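Local coordinates for protein short chain dehydrogenase/reductase (Acinetobacter baumannii, PDB 4IUY) that probably catalyses nicotinamide-cofactor-dependent oxidation or reduction, as in other members of the short-chain dehydrogenase/reductase family, at residues I54-C57 with R63-E66; Q78-A83 with E100-T105. One frame throughout, in Å; residues are numbered along the deposited sequence.

Contact 1: I54-C57 with R63-E66; sequences IVIC and RLKE
Leu64 sends one methyl, CD1, against strand 53-58 where Ile56 gives way to Cys57. Leu64 CD1 lies 3.7 Å from Ile56 O and 3.9 Å from Cys57 CA, so much of the touching is done against the main chain. The same Leu64 CD1 also meets Ile56 CG1 at 4.1 Å, and the two side chains pass alongside one another in opposite directions. The isoleucine turns CG1 into the space between its own backbone N and carbonyl carbon (chi1 42°), which brings this longer branch within range of the leucine methyl. Branched aliphatic residues suit a seam of this kind, since they fill it without bringing in polar groups that would need partners. Cys57 points its CB away from Leu64 and offers it the alpha carbon. Ala35, in a loop, touches both Ile56 and Leu64, and Ala44 of helix 38-49 also packs on Ile56. The outer side contrasts sharply: Arg63, Lys65 and Glu66 flank the buried leucine with charged, solvent-exposed side chains. A strand, a short loop and a helix, with a leucine near the junction packing back on the strand, form the opening half of a beta-alpha-beta unit, here of a Rossmann fold.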
loop_
_atom_site.group_PDB
_atom_site.type_symbol
_atom_site.label_atom_id
_atom_site.label_comp_id
_atom_site.label_asym_id
_atom_site.label_seq_id
_atom_site.Cartn_x
_atom_site.Cartn_y
_atom_site.Cartn_z
ATOM N N ILE D 54 35.139 -7.048 -2.371
ATOM C CA ILE D 54 34.043 -7.992 -2.538
ATOM C C ILE D 54 34.128 -9.178 -1.573
ATOM O O ILE D 54 35.154 -9.843 -1.489
ATOM C CB ILE D 54 34.043 -8.536 -4.008
ATOM C CG1 ILE D 54 33.826 -7.390 -4.989
ATOM C CG2 ILE D 54 32.974 -9.573 -4.209
ATOM C CD1 ILE D 54 32.531 -6.632 -4.717
ATOM N N VAL D 55 33.057 -9.418 -0.824
ATOM C CA VAL D 55 32.919 -10.675 -0.080
ATOM C C VAL D 55 31.726 -11.468 -0.621
ATOM O O VAL D 55 30.572 -11.035 -0.530
ATOM C CB VAL D 55 32.728 -10.460 1.429
ATOM C CG1 VAL D 55 32.665 -11.830 2.133
ATOM C CG2 VAL D 55 33.862 -9.626 1.995
ATOM N N ILE D 56 31.994 -12.614 -1.217
ATOM C CA ILE D 56 30.915 -13.375 -1.829
ATOM C C ILE D 56 30.755 -14.722 -1.162
ATOM O O ILE D 56 31.743 -15.374 -0.781
ATOM C CB ILE D 56 31.146 -13.567 -3.330
ATOM C CG1 ILE D 56 32.603 -13.911 -3.619
ATOM C CG2 ILE D 56 30.774 -12.294 -4.086
ATOM C CD1 ILE D 56 32.862 -14.202 -5.058
ATOM N N CYS D 57 29.509 -15.129 -0.958
ATOM C CA CYS D 57 29.297 -16.493 -0.501
ATOM C C CYS D 57 28.146 -17.213 -1.170
ATOM O O CYS D 57 27.256 -16.589 -1.749
ATOM C CB CYS D 57 29.244 -16.584 1.030
ATOM S SG CYS D 57 28.428 -15.301 1.904
ATOM N N ARG D 63 31.465 -22.935 -7.455
ATOM C CA ARG D 63 30.684 -22.025 -8.307
ATOM C C ARG D 63 31.180 -20.559 -8.261
ATOM O O ARG D 63 30.712 -19.724 -9.023
ATOM C CB ARG D 63 29.201 -22.082 -7.947
ATOM C CG ARG D 63 28.561 -23.468 -8.009
ATOM C CD ARG D 63 27.066 -23.389 -7.637
ATOM N NE ARG D 63 26.494 -24.692 -7.287
ATOM C CZ ARG D 63 25.887 -25.514 -8.139
ATOM N NH1 ARG D 63 25.739 -25.167 -9.410
ATOM N NH2 ARG D 63 25.411 -26.678 -7.708
ATOM N N LEU D 64 32.006 -20.221 -7.276
ATOM C CA LEU D 64 32.552 -18.865 -7.126
ATOM C C LEU D 64 33.931 -18.628 -7.761
ATOM O O LEU D 64 34.356 -17.488 -7.918
ATOM C CB LEU D 64 32.620 -18.474 -5.642
ATOM C CG LEU D 64 31.251 -18.385 -4.956
ATOM C CD1 LEU D 64 31.416 -17.832 -3.538
ATOM C CD2 LEU D 64 30.153 -17.617 -5.770
ATOM N N LYS D 65 34.650 -19.696 -8.081
ATOM C CA LYS D 65 36.070 -19.572 -8.428
ATOM C C LYS D 65 36.366 -18.765 -9.690
ATOM O O LYS D 65 37.311 -17.967 -9.668
ATOM C CB LYS D 65 36.713 -20.966 -8.587
ATOM C CG LYS D 65 36.725 -21.822 -7.337
ATOM C CD LYS D 65 37.475 -21.215 -6.174
ATOM C CE LYS D 65 37.589 -22.251 -5.051
ATOM N NZ LYS D 65 38.319 -21.774 -3.834
ATOM N N GLU D 66 35.599 -18.941 -10.774
ATOM C CA GLU D 66 35.858 -18.119 -11.973
ATOM C C GLU D 66 35.713 -16.635 -11.697
ATOM O O GLU D 66 36.556 -15.843 -12.119
ATOM C CB GLU D 66 34.946 -18.399 -13.172
ATOM C CG GLU D 66 34.925 -19.730 -13.796
ATOM C CD GLU D 66 34.158 -19.674 -15.119
ATOM O OE1 GLU D 66 33.872 -18.556 -15.615
ATOM O OE2 GLU D 66 33.805 -20.744 -15.647
#

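Contact 2: Q78-A83 with E100-T105; sequences QVYTFA and EAEGVT
Tyr80 reaches from strand 79-83 to the turn after helix 89-101, where its hydroxyl end meets Glu102 and Val104. Tyr80 OH donates a weak hydrogen bond to Glu102 OE1 at 3.4 Å. Glu102 OE1 is also 3.4 Å from Tyr80 CE1, at the ring edge and near its plane, with the carboxylate turned 83° from that plane. Val104 comes from the opposite direction, its CG2 methyl 3.7 Å from Tyr80 OH and 4.0 Å from Tyr80 CZ. Glutamate is long enough to span the gap from an exposed turn, and it bends at chi2 (-144°) on the way; the valine is short and buried. Farther out, Gly103 is the C-prime residue of a Schellman motif: Gly103 N is bonded to Glu100 O at 2.9 Å, and Val104 N to Leu99 O. The positive phi there, 74°, comes easily to glycine, and the turn has both Glu102 and Val104 pointing their CB atoms toward the tyrosine. Leu99 and Tyr29 touch both Tyr80 and Val104, while His150 is hydrogen-bonded to Glu100 OE2. Tyrosine thus serves two surroundings, an apolar ring for packing and a hydroxyl for the exposed carboxylate; the long bond implies a modest polar attraction added to van der Waals contact.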
loop_
_atom_site.group_PDB
_atom_site.type_symbol
_atom_site.label_atom_id
_atom_site.label_comp_id
_atom_site.label_asym_id
_atom_site.label_seq_id
_atom_site.Cartn_x
_atom_site.Cartn_y
_atom_site.Cartn_z
ATOM N N GLN D 78 40.043 -6.413 -3.521
ATOM C CA GLN D 78 40.071 -7.566 -2.622
ATOM C C GLN D 78 38.842 -8.460 -2.821
ATOM O O GLN D 78 37.711 -7.953 -2.984
ATOM C CB GLN D 78 40.128 -7.095 -1.166
ATOM C CG GLN D 78 41.387 -6.316 -0.844
ATOM C CD GLN D 78 42.615 -7.131 -1.184
ATOM O OE1 GLN D 78 43.338 -6.817 -2.144
ATOM N NE2 GLN D 78 42.852 -8.202 -0.414
ATOM N N VAL D 79 39.050 -9.778 -2.858
ATOM C CA VAL D 79 37.921 -10.718 -2.917
ATOM C C VAL D 79 38.075 -11.820 -1.868
ATOM O O VAL D 79 39.086 -12.490 -1.807
ATOM C CB VAL D 79 37.777 -11.402 -4.295
ATOM C CG1 VAL D 79 36.536 -12.251 -4.324
ATOM C CG2 VAL D 79 37.705 -10.389 -5.392
ATOM N N TYR D 80 37.053 -12.007 -1.050
ATOM C CA TYR D 80 37.036 -13.103 -0.100
ATOM C C TYR D 80 35.861 -14.006 -0.480
ATOM O O TYR D 80 34.793 -13.523 -0.797
ATOM C CB TYR D 80 36.867 -12.579 1.318
ATOM C CG TYR D 80 38.019 -11.730 1.804
ATOM C CD1 TYR D 80 39.066 -12.295 2.531
ATOM C CD2 TYR D 80 38.067 -10.350 1.533
ATOM C CE1 TYR D 80 40.135 -11.521 2.984
ATOM C CE2 TYR D 80 39.144 -9.560 1.979
ATOM C CZ TYR D 80 40.173 -10.153 2.714
ATOM O OH TYR D 80 41.247 -9.390 3.174
ATOM N N THR D 81 36.097 -15.308 -0.566
ATOM C CA THR D 81 35.012 -16.241 -0.831
ATOM C C THR D 81 34.751 -17.128 0.396
ATOM O O THR D 81 35.654 -17.429 1.153
ATOM C CB THR D 81 35.290 -17.089 -2.067
ATOM O OG1 THR D 81 36.439 -17.912 -1.839
ATOM C CG2 THR D 81 35.522 -16.193 -3.266
ATOM N N PHE D 82 33.493 -17.483 0.608
ATOM C CA PHE D 82 33.099 -18.366 1.695
ATOM C C PHE D 82 32.013 -19.343 1.258
ATOM O O PHE D 82 30.965 -18.949 0.741
ATOM C CB PHE D 82 32.577 -17.561 2.882
ATOM C CG PHE D 82 33.620 -16.730 3.564
ATOM C CD1 PHE D 82 34.527 -17.323 4.448
ATOM C CD2 PHE D 82 33.696 -15.359 3.339
ATOM C CE1 PHE D 82 35.500 -16.557 5.102
ATOM C CE2 PHE D 82 34.662 -14.583 3.992
ATOM C CZ PHE D 82 35.571 -15.189 4.875
ATOM N N ALA D 83 32.257 -20.619 1.499
ATOM C CA ALA D 83 31.242 -21.638 1.304
ATOM C C ALA D 83 30.437 -21.777 2.588
ATOM O O ALA D 83 31.017 -21.933 3.665
ATOM C CB ALA D 83 31.896 -22.963 0.959
ATOM N N GLU D 100 36.903 -10.058 10.524
ATOM C CA GLU D 100 37.440 -9.187 11.565
ATOM C C GLU D 100 38.927 -9.422 11.845
ATOM O O GLU D 100 39.684 -8.471 12.083
ATOM C CB GLU D 100 36.662 -9.355 12.863
ATOM C CG GLU D 100 35.227 -8.969 12.765
ATOM C CD GLU D 100 34.454 -9.262 14.036
ATOM O OE1 GLU D 100 35.104 -9.542 15.080
ATOM O OE2 GLU D 100 33.197 -9.192 13.981
ATOM N N ALA D 101 39.347 -10.686 11.841
ATOM C CA ALA D 101 40.733 -11.005 12.167
ATOM C C ALA D 101 41.702 -10.506 11.095
ATOM O O ALA D 101 42.888 -10.341 11.360
ATOM C CB ALA D 101 40.903 -12.497 12.399
ATOM N N GLU D 102 41.186 -10.253 9.895
ATOM C CA GLU D 102 41.988 -9.697 8.806
ATOM C C GLU D 102 41.828 -8.179 8.752
ATOM O O GLU D 102 42.176 -7.550 7.757
ATOM C CB GLU D 102 41.579 -10.289 7.456
ATOM C CG GLU D 102 41.561 -11.799 7.399
ATOM C CD GLU D 102 42.021 -12.329 6.067
ATOM O OE1 GLU D 102 42.672 -11.568 5.320
ATOM O OE2 GLU D 102 41.725 -13.504 5.764
ATOM N N GLY D 103 41.218 -7.602 9.781
ATOM C CA GLY D 103 41.024 -6.163 9.822
ATOM C C GLY D 103 39.929 -5.675 8.875
ATOM O O GLY D 103 39.848 -4.484 8.585
ATOM N N VAL D 104 39.086 -6.590 8.400
ATOM C CA VAL D 104 38.027 -6.254 7.459
ATOM C C VAL D 104 36.688 -6.010 8.164
ATOM O O VAL D 104 36.239 -6.816 8.972
ATOM C CB VAL D 104 37.831 -7.368 6.386
ATOM C CG1 VAL D 104 36.515 -7.186 5.656
ATOM C CG2 VAL D 104 38.989 -7.394 5.400
ATOM N N THR D 105 36.062 -4.884 7.848
ATOM C CA THR D 105 34.715 -4.589 8.322
ATOM C C THR D 105 33.782 -4.397 7.130
ATOM O O THR D 105 34.110 -3.645 6.212
ATOM C CB THR D 105 34.680 -3.347 9.216
ATOM O OG1 THR D 105 35.565 -3.549 10.330
ATOM C CG2 THR D 105 33.258 -3.113 9.741
#

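Overall arrangement
From the N terminus the chain runs along strand 53-58 and then doubles back through a short loop, which contact 1 closes near the start of helix 65-75. That helix leads into strand 79-83, and contact 2 closes the larger loop that contains helix 89-101. The contacts are therefore in series, neither nested nor crossed. Their centres lie 12 Å apart, and their strands are neighbours in the parallel sheet: Ile54 N with Gln78 O and Ile54 O with Tyr80 N make probable backbone hydrogen bonds. Contact 1 joins the sheet to helix 65-75, whereas contact 2 joins strand 79-83, outermost within this chain, to the end of helix 89-101 and the turn after it.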